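Local coordinates for periplasmic His/Glu/Gln/Arg/opine family-binding protein (Silicibacter pomeroyi, PDB 3I6V), which binds lysine in the cleft between its two lobes in the periplasm and probably delivers such amino acids to an ABC transporter, at residues 13-18 / 132-137; 47-52 / 63-68; 54-59 / 70-75; 76-81 / 114-119. One frame throughout, in Å; residues are numbered along the deposited sequence.

Contact 1 of 4, residues 13-18 / 132-137. With LYS (lysine), chain B.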
loop_
_atom_site.group_PDB
_atom_site.type_symbol
_atom_site.label_atom_id
_atom_site.label_comp_id
_atom_site.label_asym_id
_atom_site.label_seq_id
_atom_site.Cartn_x
_atom_site.Cartn_y
_atom_site.Cartn_z
ATOM N N GLY A 13 -2.359 9.185 0.504
ATOM C CA GLY A 13 -2.897 9.950 1.638
ATOM C C GLY A 13 -4.205 9.386 2.183
ATOM O O GLY A 13 -4.990 10.106 2.817
ATOM N N ALA A 14 -4.439 8.096 1.968
ATOM C CA ALA A 14 -5.691 7.473 2.384
ATOM C C ALA A 14 -5.525 6.001 2.705
ATOM O O ALA A 14 -6.449 5.215 2.545
ATOM C CB ALA A 14 -6.791 7.698 1.307
ATOM N N TYR A 15 -4.353 5.622 3.194
ATOM C CA TYR A 15 -4.069 4.197 3.323
ATOM C C TYR A 15 -3.318 3.923 4.615
ATOM O O TYR A 15 -2.155 3.497 4.580
ATOM C CB TYR A 15 -3.262 3.738 2.078
ATOM C CG TYR A 15 -3.093 2.244 1.917
ATOM C CD1 TYR A 15 -4.157 1.351 2.202
ATOM C CD2 TYR A 15 -1.875 1.715 1.466
ATOM C CE1 TYR A 15 -4.010 -0.050 2.019
ATOM C CE2 TYR A 15 -1.717 0.312 1.282
ATOM C CZ TYR A 15 -2.788 -0.552 1.577
ATOM O OH TYR A 15 -2.644 -1.896 1.404
ATOM N N PRO A 16 -3.974 4.190 5.788
ATOM C CA PRO A 16 -3.250 4.007 7.051
ATOM C C PRO A 16 -2.976 2.514 7.340
ATOM O O PRO A 16 -3.771 1.633 6.975
ATOM C CB PRO A 16 -4.210 4.631 8.112
ATOM C CG PRO A 16 -5.568 4.528 7.488
ATOM C CD PRO A 16 -5.347 4.707 5.991
ATOM N N PRO A 17 -1.855 2.203 7.980
ATOM C CA PRO A 17 -0.856 3.067 8.518
ATOM C C PRO A 17 0.297 3.375 7.529
ATOM O O PRO A 17 1.253 4.049 7.925
ATOM C CB PRO A 17 -0.344 2.256 9.726
ATOM C CG PRO A 17 -0.499 0.854 9.322
ATOM C CD PRO A 17 -1.579 0.790 8.292
ATOM N N TYR A 18 0.214 2.890 6.282
ATOM C CA TYR A 18 1.253 3.207 5.286
ATOM C C TYR A 18 1.364 4.714 5.045
ATOM O O TYR A 18 2.447 5.303 5.165
ATOM C CB TYR A 18 0.917 2.543 3.932
ATOM C CG TYR A 18 0.849 1.045 3.978
ATOM C CD1 TYR A 18 -0.357 0.393 4.266
ATOM C CD2 TYR A 18 1.987 0.270 3.719
ATOM C CE1 TYR A 18 -0.438 -1.027 4.303
ATOM C CE2 TYR A 18 1.933 -1.163 3.743
ATOM C CZ TYR A 18 0.718 -1.789 4.021
ATOM O OH TYR A 18 0.644 -3.170 4.041
ATOM N N ALA A 132 -12.871 3.251 -5.304
ATOM C CA ALA A 132 -11.748 4.182 -5.491
ATOM C C ALA A 132 -10.811 4.235 -4.296
ATOM O O ALA A 132 -9.597 4.419 -4.469
ATOM C CB ALA A 132 -12.289 5.612 -5.839
ATOM N N THR A 133 -11.330 4.085 -3.075
ATOM C CA THR A 133 -10.485 4.300 -1.899
ATOM C C THR A 133 -10.556 3.100 -0.982
ATOM O O THR A 133 -11.523 2.337 -1.060
ATOM C CB THR A 133 -10.924 5.559 -1.080
ATOM O OG1 THR A 133 -12.172 5.266 -0.438
ATOM C CG2 THR A 133 -11.028 6.842 -1.974
ATOM N N PRO A 134 -9.566 2.926 -0.089
ATOM C CA PRO A 134 -9.619 1.784 0.823
ATOM C C PRO A 134 -10.822 1.873 1.801
ATOM O O PRO A 134 -11.524 0.882 2.053
ATOM C CB PRO A 134 -8.306 1.909 1.588
ATOM C CG PRO A 134 -7.363 2.658 0.606
ATOM C CD PRO A 134 -8.328 3.705 0.091
ATOM N N GLU A 135 -11.081 3.069 2.328
ATOM C CA GLU A 135 -12.208 3.206 3.243
ATOM C C GLU A 135 -13.545 2.810 2.609
ATOM O O GLU A 135 -14.395 2.263 3.294
ATOM C CB GLU A 135 -12.278 4.611 3.868
ATOM C CG GLU A 135 -13.410 4.732 4.978
ATOM C CD GLU A 135 -13.387 3.626 6.098
ATOM O OE1 GLU A 135 -12.282 3.128 6.511
ATOM O OE2 GLU A 135 -14.516 3.268 6.579
ATOM N N GLU A 136 -13.743 3.072 1.328
ATOM C CA GLU A 136 -14.990 2.681 0.648
ATOM C C GLU A 136 -15.226 1.153 0.598
ATOM O O GLU A 136 -16.373 0.677 0.659
ATOM C CB GLU A 136 -15.061 3.271 -0.765
ATOM C CG GLU A 136 -15.432 4.773 -0.799
ATOM C CD GLU A 136 -14.974 5.490 -2.084
ATOM O OE1 GLU A 136 -14.508 4.835 -3.041
ATOM O OE2 GLU A 136 -15.070 6.747 -2.132
ATOM N N THR A 137 -14.144 0.390 0.467
ATOM C CA THR A 137 -14.246 -1.078 0.537
ATOM C C THR A 137 -14.687 -1.545 1.915
ATOM O O THR A 137 -15.440 -2.508 2.019
ATOM C CB THR A 137 -12.903 -1.807 0.152
ATOM O OG1 THR A 137 -11.914 -1.602 1.172
ATOM C CG2 THR A 137 -12.372 -1.275 -1.187
HETATM N N LYS B . -0.171 -3.552 -2.310
HETATM C CA LYS B . -1.439 -3.665 -3.103
HETATM C C LYS B . -1.217 -3.265 -4.544
HETATM O O LYS B . -0.130 -2.762 -4.861
HETATM C CB LYS B . -2.551 -2.788 -2.474
HETATM C CG LYS B . -2.308 -1.281 -2.550
HETATM C CD LYS B . -3.462 -0.516 -1.814
HETATM C CE LYS B . -3.329 1.048 -1.918
HETATM N NZ LYS B . -4.437 1.734 -1.077
HETATM O OXT LYS B . -2.129 -3.418 -5.407
HETATM O O HOH W 1 -9.282 5.184 2.825
#
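Y15 and P134 face each other with their CA atoms 6.5 Å apart, where the short, weakly bonded strand around A14 and Y15 meets the first turn of a helix across the lysine cleft. No direct hydrogen bond joins the sides. The P134 ring presses its CG against the carbonyl O of A14 at 3.3 Å and reaches CD1 of Y15 at 3.8 Å, the two side chains crossing at about a right angle. One water, accepting from E135 N and donating to A14 O, adds a polar link. With CG anti to the backbone N (chi1 -169°), the Y15 ring lies flat against the bound lysine, whose NZ sits 3.2 Å above the ring plane over its centre, as in a cation-pi contact; Y18 CD1 lies over the opposite face, nearer the rim. P134 CG also approaches that ammonium, 3.5 Å from NZ. A leucine in place of Y15 would probably leave the ammonium without its aromatic floor and open a gap beside P134 CG. T133 and E136 form a capping box at the start of helix 134-142. Beyond it, P134 packs on Y155 of helix 153-162, Y15 touches D152 of strand 148-152, and Y18 OH bonds to D152.

Contact 2 of 4, residues 47-52 / 63-68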
loop_
_atom_site.group_PDB
_atom_site.type_symbol
_atom_site.label_atom_id
_atom_site.label_comp_id
_atom_site.label_asym_id
_atom_site.label_seq_id
_atom_site.Cartn_x
_atom_site.Cartn_y
_atom_site.Cartn_z
ATOM N N GLU A 47 9.282 17.293 -1.157
ATOM C CA GLU A 47 8.013 17.932 -0.999
ATOM C C GLU A 47 6.977 16.819 -1.247
ATOM O O GLU A 47 7.132 15.994 -2.158
ATOM C CB GLU A 47 7.943 19.063 -2.024
ATOM C CG GLU A 47 6.601 19.345 -2.629
ATOM C CD GLU A 47 6.686 20.341 -3.788
ATOM O OE1 GLU A 47 7.709 21.057 -3.875
ATOM O OE2 GLU A 47 5.735 20.390 -4.624
ATOM N N TRP A 48 5.958 16.763 -0.417
ATOM C CA TRP A 48 4.959 15.702 -0.498
ATOM C C TRP A 48 3.765 16.102 -1.337
ATOM O O TRP A 48 3.268 17.230 -1.215
ATOM C CB TRP A 48 4.539 15.283 0.897
ATOM C CG TRP A 48 5.606 14.529 1.547
ATOM C CD1 TRP A 48 6.617 15.026 2.335
ATOM C CD2 TRP A 48 5.831 13.129 1.434
ATOM N NE1 TRP A 48 7.446 14.000 2.742
ATOM C CE2 TRP A 48 6.990 12.824 2.195
ATOM C CE3 TRP A 48 5.169 12.101 0.766
ATOM C CZ2 TRP A 48 7.485 11.524 2.321
ATOM C CZ3 TRP A 48 5.656 10.804 0.902
ATOM C CH2 TRP A 48 6.809 10.530 1.665
ATOM N N VAL A 49 3.312 15.190 -2.199
ATOM C CA VAL A 49 2.169 15.448 -3.094
ATOM C C VAL A 49 1.150 14.330 -2.903
ATOM O O VAL A 49 1.519 13.145 -2.880
ATOM C CB VAL A 49 2.576 15.577 -4.593
ATOM C CG1 VAL A 49 1.356 15.962 -5.491
ATOM C CG2 VAL A 49 3.682 16.629 -4.755
ATOM N N LYS A 50 -0.121 14.710 -2.722
ATOM C CA LYS A 50 -1.201 13.754 -2.531
ATOM C C LYS A 50 -1.831 13.500 -3.872
ATOM O O LYS A 50 -2.089 14.433 -4.603
ATOM C CB LYS A 50 -2.248 14.318 -1.551
ATOM C CG LYS A 50 -3.515 13.479 -1.411
ATOM C CD LYS A 50 -4.532 14.225 -0.510
ATOM C CE LYS A 50 -5.969 13.726 -0.751
ATOM N NZ LYS A 50 -6.325 12.660 0.205
ATOM N N ASN A 51 -2.086 12.241 -4.216
ATOM C CA ASN A 51 -2.764 11.951 -5.469
ATOM C C ASN A 51 -3.670 10.746 -5.271
ATOM O O ASN A 51 -3.271 9.822 -4.570
ATOM C CB ASN A 51 -1.727 11.657 -6.593
ATOM C CG ASN A 51 -2.334 11.730 -7.971
ATOM O OD1 ASN A 51 -2.216 12.742 -8.644
ATOM N ND2 ASN A 51 -3.019 10.684 -8.388
ATOM N N ASP A 52 -4.861 10.733 -5.883
ATOM C CA ASP A 52 -5.756 9.589 -5.718
ATOM C C ASP A 52 -5.078 8.342 -6.339
ATOM O O ASP A 52 -4.307 8.438 -7.319
ATOM C CB ASP A 52 -7.125 9.808 -6.416
ATOM C CG ASP A 52 -7.962 10.960 -5.782
ATOM O OD1 ASP A 52 -8.873 11.451 -6.461
ATOM O OD2 ASP A 52 -7.708 11.373 -4.633
ATOM N N GLY A 63 4.412 13.608 -15.050
ATOM C CA GLY A 63 5.321 14.526 -14.400
ATOM C C GLY A 63 4.738 15.391 -13.296
ATOM O O GLY A 63 5.371 16.369 -12.921
ATOM N N ASN A 64 3.572 15.027 -12.742
ATOM C CA ASN A 64 3.011 15.742 -11.579
ATOM C C ASN A 64 3.833 15.623 -10.302
ATOM O O ASN A 64 3.751 16.487 -9.411
ATOM C CB ASN A 64 1.583 15.294 -11.264
ATOM C CG ASN A 64 0.587 15.643 -12.365
ATOM O OD1 ASN A 64 0.958 15.933 -13.499
ATOM N ND2 ASN A 64 -0.701 15.573 -12.028
ATOM N N TYR A 65 4.597 14.533 -10.187
ATOM C CA TYR A 65 5.505 14.315 -9.071
ATOM C C TYR A 65 6.534 13.303 -9.580
ATOM O O TYR A 65 6.462 12.886 -10.749
ATOM C CB TYR A 65 4.779 13.794 -7.801
ATOM C CG TYR A 65 3.631 12.886 -8.134
ATOM C CD1 TYR A 65 2.358 13.414 -8.374
ATOM C CD2 TYR A 65 3.815 11.497 -8.263
ATOM C CE1 TYR A 65 1.284 12.593 -8.726
ATOM C CE2 TYR A 65 2.724 10.649 -8.614
ATOM C CZ TYR A 65 1.476 11.209 -8.844
ATOM O OH TYR A 65 0.391 10.445 -9.197
ATOM N N ASP A 66 7.464 12.906 -8.717
ATOM C CA ASP A 66 8.622 12.138 -9.184
ATOM C C ASP A 66 8.733 10.721 -8.662
ATOM O O ASP A 66 9.527 9.940 -9.204
ATOM C CB ASP A 66 9.919 12.898 -8.877
ATOM C CG ASP A 66 9.882 14.325 -9.417
ATOM O OD1 ASP A 66 9.607 14.511 -10.624
ATOM O OD2 ASP A 66 10.062 15.263 -8.611
ATOM N N THR A 67 8.011 10.397 -7.601
ATOM C CA THR A 67 8.018 9.036 -7.079
ATOM C C THR A 67 6.618 8.635 -6.635
ATOM O O THR A 67 5.767 9.510 -6.367
ATOM C CB THR A 67 8.955 8.866 -5.848
ATOM O OG1 THR A 67 8.346 9.506 -4.707
ATOM C CG2 THR A 67 10.335 9.465 -6.080
ATOM N N ILE A 68 6.375 7.330 -6.555
ATOM C CA ILE A 68 5.186 6.817 -5.863
ATOM C C ILE A 68 5.661 6.061 -4.635
ATOM O O ILE A 68 6.453 5.136 -4.771
ATOM C CB ILE A 68 4.353 5.894 -6.769
ATOM C CG1 ILE A 68 3.785 6.692 -7.945
ATOM C CG2 ILE A 68 3.213 5.216 -5.973
ATOM C CD1 ILE A 68 3.128 5.786 -9.012
HETATM O O HOH W 2 -1.194 15.282 -8.973
#
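N51 meets the phenol end of Y65 at about a right angle, its amide plane turned 58° from the ring. The amide passes beside the hydroxyl, N51 CG lying 3.3 Å from Y65 OH, while N51 OD1 comes to the ring edge near its plane, 3.5 Å from Y65 CE1. Neither is a hydrogen bond: the tyrosine hydroxyl is bonded to I56 O of the intervening helix. V49 meets the same ring farther back, its CG1 obliquely placed 4.0 Å from Y65 CD1. Having CG1 anti to the backbone N (chi1 -175°) turns that methyl to the ring. Strands 46-50 and 67-68 are the outer members of a parallel three-stranded sheet with 7-11 between them, and helix 56-61 makes the connection, a beta-alpha-beta crossover that skips the central strand. Y65, just before the second strand, bridges to the end of the first. The N51 amide is held at both ends: ND2 donates to D52 O at 2.8 Å and to S55 OG, and OD1 accepts from N59 ND2 and from a water that also receives N64 ND2. An alanine at N51 would probably leave N59 ND2 and this water without their acceptor and open a gap beside the Y65 hydroxyl.

Contact 3 of 4, residues 54-59 / 70-75. With LYS (lysine), chain B.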
loop_
_atom_site.group_PDB
_atom_site.type_symbol
_atom_site.label_atom_id
_atom_site.label_comp_id
_atom_site.label_asym_id
_atom_site.label_seq_id
_atom_site.Cartn_x
_atom_site.Cartn_y
_atom_site.Cartn_z
ATOM N N ASP A 54 -6.389 5.839 -8.117
ATOM C CA ASP A 54 -6.805 5.532 -9.504
ATOM C C ASP A 54 -5.885 6.134 -10.557
ATOM O O ASP A 54 -5.616 5.519 -11.604
ATOM C CB ASP A 54 -8.238 6.023 -9.785
ATOM C CG ASP A 54 -9.290 5.297 -8.938
ATOM O OD1 ASP A 54 -8.912 4.360 -8.201
ATOM O OD2 ASP A 54 -10.506 5.667 -8.989
ATOM N N SER A 55 -5.364 7.317 -10.280
ATOM C CA SER A 55 -4.569 7.995 -11.285
ATOM C C SER A 55 -3.091 8.168 -10.837
ATOM O O SER A 55 -2.372 8.936 -11.444
ATOM C CB SER A 55 -5.216 9.378 -11.572
ATOM O OG SER A 55 -5.227 10.159 -10.371
ATOM N N ILE A 56 -2.643 7.462 -9.790
ATOM C CA ILE A 56 -1.307 7.718 -9.224
ATOM C C ILE A 56 -0.178 7.326 -10.196
ATOM O O ILE A 56 0.874 7.981 -10.231
ATOM C CB ILE A 56 -1.135 7.080 -7.807
ATOM C CG1 ILE A 56 -0.027 7.781 -7.028
ATOM C CG2 ILE A 56 -0.994 5.506 -7.886
ATOM C CD1 ILE A 56 -0.151 7.585 -5.490
ATOM N N ILE A 57 -0.404 6.291 -11.001
ATOM C CA ILE A 57 0.582 5.915 -12.002
ATOM C C ILE A 57 0.580 6.902 -13.192
ATOM O O ILE A 57 1.627 7.441 -13.509
ATOM C CB ILE A 57 0.492 4.433 -12.424
ATOM C CG1 ILE A 57 0.987 3.527 -11.279
ATOM C CG2 ILE A 57 1.339 4.183 -13.699
ATOM C CD1 ILE A 57 0.971 1.983 -11.630
ATOM N N PRO A 58 -0.580 7.138 -13.849
ATOM C CA PRO A 58 -0.533 8.102 -14.991
ATOM C C PRO A 58 -0.015 9.477 -14.598
ATOM O O PRO A 58 0.721 10.097 -15.371
ATOM C CB PRO A 58 -2.005 8.211 -15.459
ATOM C CG PRO A 58 -2.742 7.104 -14.824
ATOM C CD PRO A 58 -1.859 6.412 -13.775
ATOM N N ASN A 59 -0.348 9.942 -13.392
ATOM C CA ASN A 59 0.139 11.258 -12.954
ATOM C C ASN A 59 1.640 11.321 -12.605
ATOM O O ASN A 59 2.239 12.404 -12.676
ATOM C CB ASN A 59 -0.763 11.838 -11.850
ATOM C CG ASN A 59 -2.162 12.200 -12.387
ATOM O OD1 ASN A 59 -2.400 12.146 -13.592
ATOM N ND2 ASN A 59 -3.065 12.580 -11.497
ATOM N N ALA A 70 3.470 4.565 -1.738
ATOM C CA ALA A 70 2.023 4.516 -1.499
ATOM C C ALA A 70 1.563 3.072 -1.352
ATOM O O ALA A 70 0.547 2.673 -1.933
ATOM C CB ALA A 70 1.255 5.216 -2.682
ATOM N N GLY A 71 2.319 2.285 -0.591
ATOM C CA GLY A 71 2.002 0.858 -0.361
ATOM C C GLY A 71 1.810 0.036 -1.635
ATOM O O GLY A 71 1.032 -0.911 -1.639
ATOM N N MET A 72 2.532 0.390 -2.700
ATOM C CA MET A 72 2.326 -0.212 -4.045
ATOM C C MET A 72 3.226 -1.448 -4.173
ATOM O O MET A 72 4.441 -1.311 -4.081
ATOM C CB MET A 72 2.705 0.784 -5.155
ATOM C CG MET A 72 2.427 0.277 -6.645
ATOM S SD MET A 72 2.720 1.508 -7.928
ATOM C CE MET A 72 1.153 2.339 -7.852
ATOM N N SER A 73 2.623 -2.617 -4.382
ATOM C CA SER A 73 3.371 -3.838 -4.626
ATOM C C SER A 73 4.105 -3.793 -5.950
ATOM O O SER A 73 3.575 -3.301 -6.968
ATOM C CB SER A 73 2.424 -5.039 -4.651
ATOM O OG SER A 73 1.900 -5.264 -3.337
ATOM N N ILE A 74 5.320 -4.323 -5.934
ATOM C CA ILE A 74 6.117 -4.460 -7.155
ATOM C C ILE A 74 5.475 -5.587 -7.982
ATOM O O ILE A 74 5.322 -6.678 -7.470
ATOM C CB ILE A 74 7.549 -4.839 -6.805
ATOM C CG1 ILE A 74 8.248 -3.679 -6.117
ATOM C CG2 ILE A 74 8.365 -5.187 -8.107
ATOM C CD1 ILE A 74 9.474 -4.125 -5.251
ATOM N N THR A 75 5.052 -5.322 -9.224
ATOM C CA THR A 75 4.512 -6.390 -10.074
ATOM C C THR A 75 5.025 -6.243 -11.506
ATOM O O THR A 75 5.426 -5.142 -11.933
ATOM C CB THR A 75 2.985 -6.390 -10.168
ATOM O OG1 THR A 75 2.577 -5.255 -10.953
ATOM C CG2 THR A 75 2.334 -6.338 -8.766
HETATM N N LYS B . -0.171 -3.552 -2.310
HETATM C CA LYS B . -1.439 -3.665 -3.103
HETATM C C LYS B . -1.217 -3.265 -4.544
HETATM O O LYS B . -0.130 -2.762 -4.861
HETATM C CB LYS B . -2.551 -2.788 -2.474
HETATM C CG LYS B . -2.308 -1.281 -2.550
HETATM C CD LYS B . -3.462 -0.516 -1.814
HETATM C CE LYS B . -3.329 1.048 -1.918
HETATM N NZ LYS B . -4.437 1.734 -1.077
HETATM O OXT LYS B . -2.129 -3.418 -5.407
#
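The lysine pocket takes part of its wall from the loop 70-75, and I56 and I57 of helix 56-61 pack against the back of that wall. M72 is the main link. Its CG is anti to the backbone N (chi1 -176°) and the chain runs extended to SD before bending at the last torsion (chi3 -84°), which sets CE against both isoleucines. M72 CE touches I57 CG1 at 3.6 Å and I56 CG2 at 3.8 Å; I56 and M72 run antiparallel alongside one another, whereas I57 crosses the methionine at a slant. The other branch of I56 ends in CD1, 3.9 Å from A70 CB. All these meetings are apolar, and hydrogen bonds are left to the opposite side of the loop. There S73 N donates to the carboxylate O of the bound lysine over 2.8 Å, a nearly straight bond of 164°. The ligand's amino N in turn gives hydrogen bonds to G71 O at 3.0 Å and to S73 OG at 2.9 Å, which leaves its charged alpha-amino group gripped by a backbone carbonyl and a hydroxyl. E12 OE1 also bonds to the ligand. Around the loop, M72 and I74 touch F84 of strand 83-89 and I57 rests on R78 of helix 76-79; I116, which begins helix 116-123, meets S73 from across the cleft.

Contact 4 of 4, residues 76-81 / 114-119. With NA (sodium ion), chain C; LYS (lysine), chain B.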
loop_
_atom_site.group_PDB
_atom_site.type_symbol
_atom_site.label_atom_id
_atom_site.label_comp_id
_atom_site.label_asym_id
_atom_site.label_seq_id
_atom_site.Cartn_x
_atom_site.Cartn_y
_atom_site.Cartn_z
ATOM N N ASP A 76 4.972 -7.345 -12.253
ATOM C CA ASP A 76 5.464 -7.371 -13.651
ATOM C C ASP A 76 4.579 -6.492 -14.498
ATOM O O ASP A 76 5.067 -5.802 -15.378
ATOM C CB ASP A 76 5.451 -8.789 -14.256
ATOM C CG ASP A 76 6.548 -9.686 -13.678
ATOM O OD1 ASP A 76 7.517 -9.163 -13.083
ATOM O OD2 ASP A 76 6.436 -10.926 -13.801
ATOM N N GLU A 77 3.275 -6.513 -14.202
ATOM C CA GLU A 77 2.307 -5.700 -14.958
ATOM C C GLU A 77 2.598 -4.207 -14.817
ATOM O O GLU A 77 2.462 -3.431 -15.793
ATOM C CB GLU A 77 0.847 -6.045 -14.532
ATOM C CG GLU A 77 -0.186 -4.991 -14.993
ATOM C CD GLU A 77 -1.630 -5.427 -14.787
ATOM O OE1 GLU A 77 -1.868 -6.521 -14.213
ATOM O OE2 GLU A 77 -2.521 -4.660 -15.197
ATOM N N ARG A 78 2.970 -3.774 -13.612
ATOM C CA ARG A 78 3.229 -2.341 -13.418
ATOM C C ARG A 78 4.603 -2.004 -13.968
ATOM O O ARG A 78 4.852 -0.911 -14.408
ATOM C CB ARG A 78 3.130 -1.893 -11.953
ATOM C CG ARG A 78 1.670 -1.863 -11.467
ATOM C CD ARG A 78 1.611 -1.905 -9.936
ATOM N NE ARG A 78 0.221 -1.837 -9.466
ATOM C CZ ARG A 78 -0.177 -2.236 -8.268
ATOM N NH1 ARG A 78 0.685 -2.818 -7.447
ATOM N NH2 ARG A 78 -1.455 -2.128 -7.929
ATOM N N ASP A 79 5.495 -2.959 -13.911
ATOM C CA ASP A 79 6.808 -2.796 -14.577
ATOM C C ASP A 79 6.718 -2.554 -16.114
ATOM O O ASP A 79 7.702 -2.091 -16.731
ATOM C CB ASP A 79 7.725 -3.970 -14.193
ATOM C CG ASP A 79 9.147 -3.843 -14.766
ATOM O OD1 ASP A 79 9.790 -2.741 -14.669
ATOM O OD2 ASP A 79 9.621 -4.861 -15.329
ATOM N N GLU A 80 5.552 -2.801 -16.731
ATOM C CA GLU A 80 5.355 -2.445 -18.150
ATOM C C GLU A 80 5.374 -0.946 -18.357
ATOM O O GLU A 80 5.724 -0.503 -19.432
ATOM C CB GLU A 80 4.021 -2.976 -18.716
ATOM C CG GLU A 80 3.863 -4.496 -18.573
ATOM C CD GLU A 80 2.442 -4.973 -18.891
ATOM O OE1 GLU A 80 1.578 -4.147 -19.257
ATOM O OE2 GLU A 80 2.190 -6.187 -18.767
ATOM N N VAL A 81 4.999 -0.154 -17.345
ATOM C CA VAL A 81 4.953 1.333 -17.525
ATOM C C VAL A 81 5.842 2.183 -16.594
ATOM O O VAL A 81 6.171 3.329 -16.913
ATOM C CB VAL A 81 3.547 1.857 -17.413
ATOM C CG1 VAL A 81 2.677 1.391 -18.629
ATOM C CG2 VAL A 81 2.942 1.403 -16.058
ATOM N N ALA A 114 -7.646 -0.972 -9.327
ATOM C CA ALA A 114 -6.224 -0.942 -9.722
ATOM C C ALA A 114 -5.273 -1.529 -8.674
ATOM O O ALA A 114 -4.194 -0.977 -8.454
ATOM C CB ALA A 114 -5.768 0.532 -10.115
ATOM N N THR A 115 -5.671 -2.627 -8.025
ATOM C CA THR A 115 -4.783 -3.288 -7.062
ATOM C C THR A 115 -4.599 -4.770 -7.421
ATOM O O THR A 115 -5.379 -5.344 -8.198
ATOM C CB THR A 115 -5.338 -3.240 -5.609
ATOM O OG1 THR A 115 -6.607 -3.869 -5.562
ATOM C CG2 THR A 115 -5.422 -1.767 -5.066
ATOM N N ILE A 116 -3.598 -5.396 -6.814
ATOM C CA ILE A 116 -3.383 -6.826 -7.051
ATOM C C ILE A 116 -4.555 -7.595 -6.468
ATOM O O ILE A 116 -4.923 -8.660 -6.981
ATOM C CB ILE A 116 -2.034 -7.297 -6.495
ATOM C CG1 ILE A 116 -1.957 -7.092 -4.975
ATOM C CG2 ILE A 116 -0.899 -6.528 -7.200
ATOM C CD1 ILE A 116 -0.592 -7.334 -4.364
ATOM N N GLN A 117 -5.167 -7.029 -5.418
ATOM C CA GLN A 117 -6.323 -7.688 -4.760
ATOM C C GLN A 117 -7.517 -7.692 -5.685
ATOM O O GLN A 117 -8.169 -8.734 -5.865
ATOM C CB GLN A 117 -6.646 -7.058 -3.389
ATOM C CG GLN A 117 -5.615 -7.434 -2.301
ATOM C CD GLN A 117 -4.383 -6.531 -2.337
ATOM O OE1 GLN A 117 -4.364 -5.542 -3.080
ATOM N NE2 GLN A 117 -3.346 -6.868 -1.544
ATOM N N ALA A 118 -7.795 -6.553 -6.314
ATOM C CA ALA A 118 -8.826 -6.529 -7.350
ATOM C C ALA A 118 -8.511 -7.526 -8.485
ATOM O O ALA A 118 -9.404 -8.219 -8.936
ATOM C CB ALA A 118 -9.004 -5.120 -7.937
ATOM N N GLY A 119 -7.275 -7.577 -8.951
ATOM C CA GLY A 119 -6.899 -8.559 -10.006
ATOM C C GLY A 119 -7.172 -10.017 -9.607
ATOM O O GLY A 119 -7.686 -10.807 -10.403
HETATM NA NA NA C . 9.433 -0.856 -16.112
HETATM N N LYS B . -0.171 -3.552 -2.310
HETATM C CA LYS B . -1.439 -3.665 -3.103
HETATM C C LYS B . -1.217 -3.265 -4.544
HETATM O O LYS B . -0.130 -2.762 -4.861
HETATM C CB LYS B . -2.551 -2.788 -2.474
HETATM C CG LYS B . -2.308 -1.281 -2.550
HETATM C CD LYS B . -3.462 -0.516 -1.814
HETATM C CE LYS B . -3.329 1.048 -1.918
HETATM N NZ LYS B . -4.437 1.734 -1.077
HETATM O OXT LYS B . -2.129 -3.418 -5.407
#
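R78 leaves its short helix with CG anti to the carbonyl carbon (chi1 -73°) and then runs extended from CG to NE, which carries the guanidinium across the cleft to the residues before helix 116-123. Both terminal nitrogens meet the carboxylate of the bound lysine: R78 NH1 donates to the ligand's O at 2.7 Å, R78 NH2 to its OXT at 2.9 Å with an angle of 166°, a paired, end-on grip at the guanidinium edge. R78 NH2 also reaches A114 O, 3.0 Å away, in a more bent bond; this carbonyl lies close to the guanidinium plane, although the donor is tilted 29° from the carbonyl's own plane. Two acceptors on NH2 and a further bond from NH1 to S73 O would leave the group little freedom to rotate. I116 contributes its backbone N, which gives OXT of the lysine a second hydrogen bond of 2.8 Å, and I116 CG2 lies 4.0 Å from R78 NH1. OXT therefore sits at the N-terminal end of helix 116-123, whose dipole may help the arginine stabilise the negative charge. T115 is the N-cap: OG1 accepts from A118 N along an almost straight line, and also bonds to Q112 O. One residue beyond R78, D79 binds sodium through its backbone O and OD1, together with I82, D83 and E186. On the flanks, R78 packs on W53, whose NE1 shares A114 O, while I116 rests on T75 of the loop before helix 76-79.

From the N terminus, segment 13-18 opens the longest loop, which closes only when helix 134-142 begins in contact 1; the other three contacts nest inside it. Contacts 2 and 3 cross, their segments alternating 47-52, 54-59, 63-68, 70-75, and they adjoin through helix 56-61. Both precede contact 4, which closes the loop from helix 76-79 to helix 116-123. Contacts 2 and 3 tie the parallel sheet, helix 56-61 and the loop after strand 67-68 together, whereas contacts 1 and 4 span the ligand cleft. Contacts 1, 3 and 4 all touch the lysine; contact 3 adjoins contact 4 through the loop before helix 76-79.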